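Local coordinates for triphenylmethane reductase (Citrobacter sp., PDB 2JL1), which probably uses NADPH to reduce triphenylmethane dyes, a reaction of interest for bioremediation, and belongs to the NmrA-like family with a Rossmann-type nucleotide-binding fold, at residues L60-S74 and V91-T105. Numbering follows the deposited sequence.
Sequences LQKAFAGVSKLLFIS and VKAARDAGVKHIAYT. With NAP (NADP nicotinamide-adenine-dinucleotide phosphate), chain B.
Phe72 and Tyr104 share one first torsion, CG anti to the backbone N at chi1 172° in both, and their rings therefore leave the neighbouring strands side by side. Their second torsions differ, and the edge of Tyr104 turns to the face of Phe72 with CD1 3.5 Å from Phe72 CD2, an edge-to-face pair. Beneath the rings, strands 69-72 and 101-105 run parallel, and the bonds Leu70 N to His101 O, Ala103 N to Leu70 O, Phe72 N to Ala103 O and Thr105 N to Phe72 O zip them together. At the far end the side chain of Thr105 takes over from the backbone: OG1, placed between N and C by a chi1 of 59°, accepts from Ser74 N at 2.9 Å. This ties down the residue whose carbonyl O receives the NADP ribose hydroxyl O3D at 2.5 Å, an example of how a Rossmann sheet presents its strand ends to the cofactor.

On the face bearing Phe72, Leu70 CD2 lies over the Phe64 ring and also meets Ile102 CD1. The edge of Phe64 points at the helix backbone, CD2 standing 3.4 Å from Ala94 N, while its CB packs on Ala97 CB at 3.6 Å. A Schellman motif at Gly98 ends that helix, and Val99 then fills the corner between Val67 and Leu70.

The whole forms part of the beta-alpha-beta unit 69-72, 80-96, 101-107, flanked in the parallel sheet by strands 3-5 and 135-140, with helix 57-63 against helix 80-96 and helix 117-130 touching Ile102 and Tyr104.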
loop_
_atom_site.group_PDB
_atom_site.type_symbol
_atom_site.label_atom_id
_atom_site.label_comp_id
_atom_site.label_asym_id
_atom_site.label_seq_id
_atom_site.Cartn_x
_atom_site.Cartn_y
_atom_site.Cartn_z
ATOM N N LEU A 60 16.275 13.312 -1.757
ATOM C CA LEU A 60 15.932 12.261 -2.719
ATOM C C LEU A 60 15.663 12.828 -4.112
ATOM O O LEU A 60 16.050 12.239 -5.124
ATOM C CB LEU A 60 14.703 11.478 -2.235
ATOM C CG LEU A 60 14.858 10.707 -0.931
ATOM C CD1 LEU A 60 13.474 10.300 -0.434
ATOM C CD2 LEU A 60 15.781 9.501 -1.138
ATOM N N GLN A 61 14.993 13.974 -4.163
ATOM C CA GLN A 61 14.783 14.671 -5.428
ATOM C C GLN A 61 16.116 14.876 -6.157
ATOM O O GLN A 61 16.252 14.559 -7.341
ATOM C CB GLN A 61 14.089 16.017 -5.182
ATOM C CG GLN A 61 12.665 15.865 -4.660
ATOM C CD GLN A 61 11.643 15.613 -5.761
ATOM O OE1 GLN A 61 10.644 14.905 -5.541
ATOM N NE2 GLN A 61 11.868 16.214 -6.946
ATOM N N LYS A 62 17.109 15.358 -5.427
ATOM C CA LYS A 62 18.435 15.604 -5.990
ATOM C C LYS A 62 19.180 14.305 -6.340
ATOM O O LYS A 62 19.801 14.218 -7.404
ATOM C CB LYS A 62 19.258 16.465 -5.028
ATOM C CG LYS A 62 18.558 17.772 -4.636
ATOM C CD LYS A 62 19.224 18.454 -3.446
ATOM C CE LYS A 62 18.240 19.399 -2.760
ATOM N NZ LYS A 62 18.926 20.470 -1.955
ATOM N N ALA A 63 19.111 13.299 -5.464
ATOM C CA ALA A 63 19.796 12.030 -5.709
ATOM C C ALA A 63 19.276 11.287 -6.943
ATOM O O ALA A 63 20.051 10.660 -7.683
ATOM C CB ALA A 63 19.748 11.135 -4.468
ATOM N N PHE A 64 17.966 11.368 -7.173
ATOM C CA PHE A 64 17.348 10.659 -8.283
ATOM C C PHE A 64 17.379 11.460 -9.584
ATOM O O PHE A 64 16.951 10.949 -10.620
ATOM C CB PHE A 64 15.886 10.286 -7.969
ATOM C CG PHE A 64 15.710 9.351 -6.802
ATOM C CD1 PHE A 64 16.767 8.586 -6.319
ATOM C CD2 PHE A 64 14.458 9.204 -6.214
ATOM C CE1 PHE A 64 16.582 7.716 -5.234
ATOM C CE2 PHE A 64 14.257 8.330 -5.147
ATOM C CZ PHE A 64 15.315 7.581 -4.655
ATOM N N ALA A 65 17.843 12.711 -9.521
ATOM C CA ALA A 65 17.904 13.586 -10.694
ATOM C C ALA A 65 18.642 12.875 -11.808
ATOM O O ALA A 65 19.783 12.485 -11.646
ATOM C CB ALA A 65 18.603 14.891 -10.358
ATOM N N GLY A 66 17.972 12.670 -12.927
ATOM C CA GLY A 66 18.621 12.109 -14.093
ATOM C C GLY A 66 18.894 10.620 -14.090
ATOM O O GLY A 66 19.497 10.125 -15.036
ATOM N N VAL A 67 18.466 9.882 -13.060
ATOM C CA VAL A 67 18.699 8.425 -13.087
ATOM C C VAL A 67 17.674 7.681 -13.944
ATOM O O VAL A 67 16.463 7.939 -13.879
ATOM C CB VAL A 67 18.979 7.757 -11.675
ATOM C CG1 VAL A 67 19.605 8.735 -10.701
ATOM C CG2 VAL A 67 17.760 7.141 -11.082
ATOM N N SER A 68 18.191 6.785 -14.781
ATOM C CA SER A 68 17.392 5.996 -15.695
ATOM C C SER A 68 16.741 4.811 -14.975
ATOM O O SER A 68 15.520 4.671 -14.984
ATOM C CB SER A 68 18.270 5.504 -16.843
ATOM O OG SER A 68 17.562 4.583 -17.647
ATOM N N LYS A 69 17.558 3.975 -14.338
ATOM C CA LYS A 69 17.050 2.821 -13.585
ATOM C C LYS A 69 17.364 2.921 -12.093
ATOM O O LYS A 69 18.523 3.093 -11.715
ATOM C CB LYS A 69 17.670 1.532 -14.119
ATOM C CG LYS A 69 17.292 1.169 -15.527
ATOM C CD LYS A 69 18.244 0.112 -16.066
ATOM C CE LYS A 69 17.644 -0.635 -17.234
ATOM N NZ LYS A 69 18.726 -1.324 -17.994
ATOM N N LEU A 70 16.342 2.750 -11.251
ATOM C CA LEU A 70 16.516 2.851 -9.795
ATOM C C LEU A 70 16.272 1.523 -9.107
ATOM O O LEU A 70 15.201 0.921 -9.271
ATOM C CB LEU A 70 15.573 3.913 -9.194
ATOM C CG LEU A 70 15.612 4.066 -7.661
ATOM C CD1 LEU A 70 16.967 4.588 -7.171
ATOM C CD2 LEU A 70 14.451 4.910 -7.116
ATOM N N LEU A 71 17.255 1.057 -8.336
ATOM C CA LEU A 71 16.993 -0.079 -7.433
ATOM C C LEU A 71 16.707 0.489 -6.046
ATOM O O LEU A 71 17.604 0.995 -5.361
ATOM C CB LEU A 71 18.132 -1.096 -7.418
ATOM C CG LEU A 71 17.896 -2.266 -6.426
ATOM C CD1 LEU A 71 16.692 -3.157 -6.857
ATOM C CD2 LEU A 71 19.141 -3.096 -6.241
ATOM N N PHE A 72 15.434 0.408 -5.663
ATOM C CA PHE A 72 14.937 0.898 -4.406
ATOM C C PHE A 72 15.040 -0.307 -3.446
ATOM O O PHE A 72 14.276 -1.256 -3.552
ATOM C CB PHE A 72 13.491 1.363 -4.638
ATOM C CG PHE A 72 12.729 1.734 -3.386
ATOM C CD1 PHE A 72 13.368 1.828 -2.146
ATOM C CD2 PHE A 72 11.367 2.007 -3.462
ATOM C CE1 PHE A 72 12.655 2.150 -0.990
ATOM C CE2 PHE A 72 10.655 2.359 -2.311
ATOM C CZ PHE A 72 11.320 2.403 -1.067
ATOM N N ILE A 73 16.036 -0.293 -2.563
ATOM C CA ILE A 73 16.193 -1.353 -1.567
ATOM C C ILE A 73 15.451 -0.876 -0.335
ATOM O O ILE A 73 15.652 0.252 0.091
ATOM C CB ILE A 73 17.691 -1.642 -1.259
ATOM C CG1 ILE A 73 18.391 -2.223 -2.505
ATOM C CG2 ILE A 73 17.837 -2.534 0.026
ATOM C CD1 ILE A 73 19.879 -2.523 -2.304
ATOM N N SER A 74 14.594 -1.729 0.248
ATOM C CA SER A 74 13.735 -1.303 1.351
ATOM C C SER A 74 14.538 -0.852 2.568
ATOM O O SER A 74 15.662 -1.296 2.769
ATOM C CB SER A 74 12.726 -2.408 1.737
ATOM O OG SER A 74 13.366 -3.674 1.881
ATOM N N VAL A 91 9.203 6.808 -3.410
ATOM C CA VAL A 91 8.402 6.620 -4.623
ATOM C C VAL A 91 8.030 7.976 -5.224
ATOM O O VAL A 91 8.131 8.155 -6.447
ATOM C CB VAL A 91 7.138 5.774 -4.320
ATOM C CG1 VAL A 91 6.247 5.643 -5.545
ATOM C CG2 VAL A 91 7.540 4.401 -3.819
ATOM N N LYS A 92 7.628 8.935 -4.385
ATOM C CA LYS A 92 7.259 10.264 -4.924
ATOM C C LYS A 92 8.468 10.969 -5.524
ATOM O O LYS A 92 8.366 11.567 -6.595
ATOM C CB LYS A 92 6.623 11.169 -3.879
ATOM C CG LYS A 92 5.931 12.388 -4.509
ATOM C CD LYS A 92 5.508 13.378 -3.481
ATOM C CE LYS A 92 4.881 14.599 -4.152
ATOM N NZ LYS A 92 5.966 15.488 -4.631
ATOM N N ALA A 93 9.608 10.898 -4.831
ATOM C CA ALA A 93 10.867 11.463 -5.341
ATOM C C ALA A 93 11.254 10.843 -6.692
ATOM O O ALA A 93 11.593 11.566 -7.653
ATOM C CB ALA A 93 11.980 11.301 -4.333
ATOM N N ALA A 94 11.141 9.521 -6.782
ATOM C CA ALA A 94 11.389 8.801 -8.029
ATOM C C ALA A 94 10.445 9.269 -9.140
ATOM O O ALA A 94 10.889 9.556 -10.257
ATOM C CB ALA A 94 11.292 7.271 -7.803
ATOM N N ARG A 95 9.147 9.362 -8.839
ATOM C CA ARG A 95 8.180 9.861 -9.815
ATOM C C ARG A 95 8.594 11.284 -10.277
ATOM O O ARG A 95 8.710 11.536 -11.490
ATOM C CB ARG A 95 6.761 9.862 -9.231
ATOM C CG ARG A 95 5.607 10.090 -10.237
ATOM C CD ARG A 95 5.469 11.565 -10.672
ATOM N NE ARG A 95 5.338 12.479 -9.540
ATOM C CZ ARG A 95 4.188 12.805 -8.970
ATOM N NH1 ARG A 95 3.041 12.304 -9.426
ATOM N NH2 ARG A 95 4.183 13.639 -7.944
ATOM N N ASP A 96 8.812 12.181 -9.315
ATOM C CA ASP A 96 9.138 13.600 -9.604
ATOM C C ASP A 96 10.423 13.757 -10.403
ATOM O O ASP A 96 10.542 14.671 -11.201
ATOM C CB ASP A 96 9.275 14.415 -8.313
ATOM C CG ASP A 96 7.963 14.550 -7.548
ATOM O OD1 ASP A 96 6.897 14.255 -8.129
ATOM O OD2 ASP A 96 8.010 14.954 -6.359
ATOM N N ALA A 97 11.393 12.873 -10.166
ATOM C CA ALA A 97 12.661 12.907 -10.894
ATOM C C ALA A 97 12.578 12.304 -12.308
ATOM O O ALA A 97 13.544 12.362 -13.056
ATOM C CB ALA A 97 13.744 12.213 -10.086
ATOM N N GLY A 98 11.441 11.708 -12.668
ATOM C CA GLY A 98 11.300 11.110 -13.990
ATOM C C GLY A 98 12.132 9.848 -14.198
ATOM O O GLY A 98 12.594 9.565 -15.317
ATOM N N VAL A 99 12.334 9.100 -13.113
ATOM C CA VAL A 99 13.014 7.795 -13.154
ATOM C C VAL A 99 12.284 6.919 -14.181
ATOM O O VAL A 99 11.056 6.859 -14.179
ATOM C CB VAL A 99 13.074 7.154 -11.735
ATOM C CG1 VAL A 99 13.493 5.705 -11.784
ATOM C CG2 VAL A 99 14.044 7.930 -10.834
ATOM N N LYS A 100 13.035 6.300 -15.086
ATOM C CA LYS A 100 12.456 5.537 -16.187
ATOM C C LYS A 100 12.115 4.074 -15.850
ATOM O O LYS A 100 11.243 3.482 -16.487
ATOM C CB LYS A 100 13.386 5.593 -17.405
ATOM C CG LYS A 100 13.558 7.002 -17.997
ATOM C CD LYS A 100 12.272 7.498 -18.663
ATOM C CE LYS A 100 12.435 8.899 -19.235
ATOM N NZ LYS A 100 12.530 9.967 -18.180
ATOM N N HIS A 101 12.798 3.495 -14.862
ATOM C CA HIS A 101 12.550 2.102 -14.442
ATOM C C HIS A 101 12.792 1.985 -12.947
ATOM O O HIS A 101 13.814 2.440 -12.464
ATOM C CB HIS A 101 13.471 1.097 -15.184
ATOM C CG HIS A 101 13.517 1.298 -16.669
ATOM N ND1 HIS A 101 12.649 0.668 -17.534
ATOM C CD2 HIS A 101 14.316 2.079 -17.437
ATOM C CE1 HIS A 101 12.913 1.050 -18.773
ATOM N NE2 HIS A 101 13.917 1.908 -18.741
ATOM N N ILE A 102 11.862 1.373 -12.220
ATOM C CA ILE A 102 12.082 1.150 -10.804
ATOM C C ILE A 102 12.011 -0.344 -10.426
ATOM O O ILE A 102 11.010 -1.007 -10.694
ATOM C CB ILE A 102 11.117 2.002 -9.948
ATOM C CG1 ILE A 102 11.397 1.830 -8.459
ATOM C CG2 ILE A 102 9.660 1.656 -10.250
ATOM C CD1 ILE A 102 11.152 3.117 -7.671
ATOM N N ALA A 103 13.074 -0.853 -9.802
ATOM C CA ALA A 103 13.066 -2.186 -9.166
ATOM C C ALA A 103 12.993 -1.993 -7.657
ATOM O O ALA A 103 13.702 -1.132 -7.124
ATOM C CB ALA A 103 14.331 -2.977 -9.519
ATOM N N TYR A 104 12.187 -2.818 -6.982
ATOM C CA TYR A 104 11.958 -2.712 -5.549
ATOM C C TYR A 104 12.140 -4.090 -4.857
ATOM O O TYR A 104 11.571 -5.091 -5.294
ATOM C CB TYR A 104 10.548 -2.149 -5.268
ATOM C CG TYR A 104 10.190 -2.190 -3.786
ATOM C CD1 TYR A 104 10.913 -1.435 -2.847
ATOM C CD2 TYR A 104 9.189 -3.032 -3.321
ATOM C CE1 TYR A 104 10.619 -1.499 -1.484
ATOM C CE2 TYR A 104 8.888 -3.107 -1.949
ATOM C CZ TYR A 104 9.610 -2.349 -1.053
ATOM O OH TYR A 104 9.323 -2.437 0.275
ATOM N N THR A 105 12.943 -4.127 -3.794
ATOM C CA THR A 105 13.160 -5.342 -3.012
ATOM C C THR A 105 12.010 -5.527 -2.023
ATOM O O THR A 105 12.003 -4.931 -0.915
ATOM C CB THR A 105 14.500 -5.312 -2.224
ATOM O OG1 THR A 105 14.509 -4.191 -1.347
ATOM C CG2 THR A 105 15.693 -5.236 -3.193
HETATM P PA NAP B . 21.252 -3.483 6.018
HETATM O O1A NAP B . 20.804 -3.349 7.431
HETATM O O2A NAP B . 22.639 -3.964 5.839
HETATM O O5B NAP B . 21.063 -2.117 5.217
HETATM C C5B NAP B . 19.972 -1.239 5.390
HETATM C C4B NAP B . 20.332 -0.019 4.557
HETATM O O4B NAP B . 19.315 0.971 4.640
HETATM C C3B NAP B . 21.625 0.587 5.105
HETATM O O3B NAP B . 22.497 0.871 4.042
HETATM C C2B NAP B . 21.181 1.875 5.738
HETATM O O2B NAP B . 22.129 2.877 5.542
HETATM C C1B NAP B . 19.950 2.203 4.919
HETATM N N9A NAP B . 19.119 3.175 5.642
HETATM C C8A NAP B . 18.647 3.099 6.923
HETATM N N7A NAP B . 17.935 4.223 7.170
HETATM C C5A NAP B . 17.973 5.014 6.072
HETATM C C6A NAP B . 17.429 6.266 5.786
HETATM N N6A NAP B . 16.710 6.926 6.690
HETATM N N1A NAP B . 17.644 6.820 4.545
HETATM C C2A NAP B . 18.398 6.154 3.603
HETATM N N3A NAP B . 18.929 4.915 3.885
HETATM C C4A NAP B . 18.720 4.362 5.106
HETATM O O3 NAP B . 20.209 -4.494 5.290
HETATM P PN NAP B . 20.462 -5.655 4.203
HETATM O O1N NAP B . 21.296 -5.070 3.140
HETATM O O2N NAP B . 20.914 -6.887 4.907
HETATM O O5D NAP B . 18.956 -5.857 3.576
HETATM C C5D NAP B . 18.365 -4.822 2.803
HETATM C C4D NAP B . 16.893 -4.550 3.135
HETATM O O4D NAP B . 16.166 -5.765 3.069
HETATM C C3D NAP B . 16.692 -4.017 4.556
HETATM O O3D NAP B . 16.684 -2.616 4.661
HETATM C C2D NAP B . 15.367 -4.610 4.998
HETATM O O2D NAP B . 14.243 -3.810 4.694
HETATM C C1D NAP B . 15.262 -5.865 4.159
HETATM N N1N NAP B . 15.526 -7.022 5.030
HETATM C C2N NAP B . 15.226 -8.249 4.529
HETATM C C3N NAP B . 15.402 -9.364 5.297
HETATM C C7N NAP B . 15.062 -10.692 4.771
HETATM O O7N NAP B . 15.403 -11.804 5.596
HETATM N N7N NAP B . 14.430 -10.747 3.593
HETATM C C4N NAP B . 15.990 -9.253 6.575
HETATM C C5N NAP B . 16.376 -8.017 7.032
HETATM C C6N NAP B . 16.086 -6.884 6.265
HETATM P P2B NAP B . 23.249 3.221 6.653
HETATM O O1X NAP B . 24.517 2.492 6.250
HETATM O O2X NAP B . 22.837 2.778 8.046
HETATM O O3X NAP B . 23.418 4.725 6.594
HETATM O O HOH W 1 15.350 14.305 -12.915
HETATM O O HOH W 2 15.782 3.767 -19.709
HETATM O O HOH W 3 13.202 -6.668 1.153
#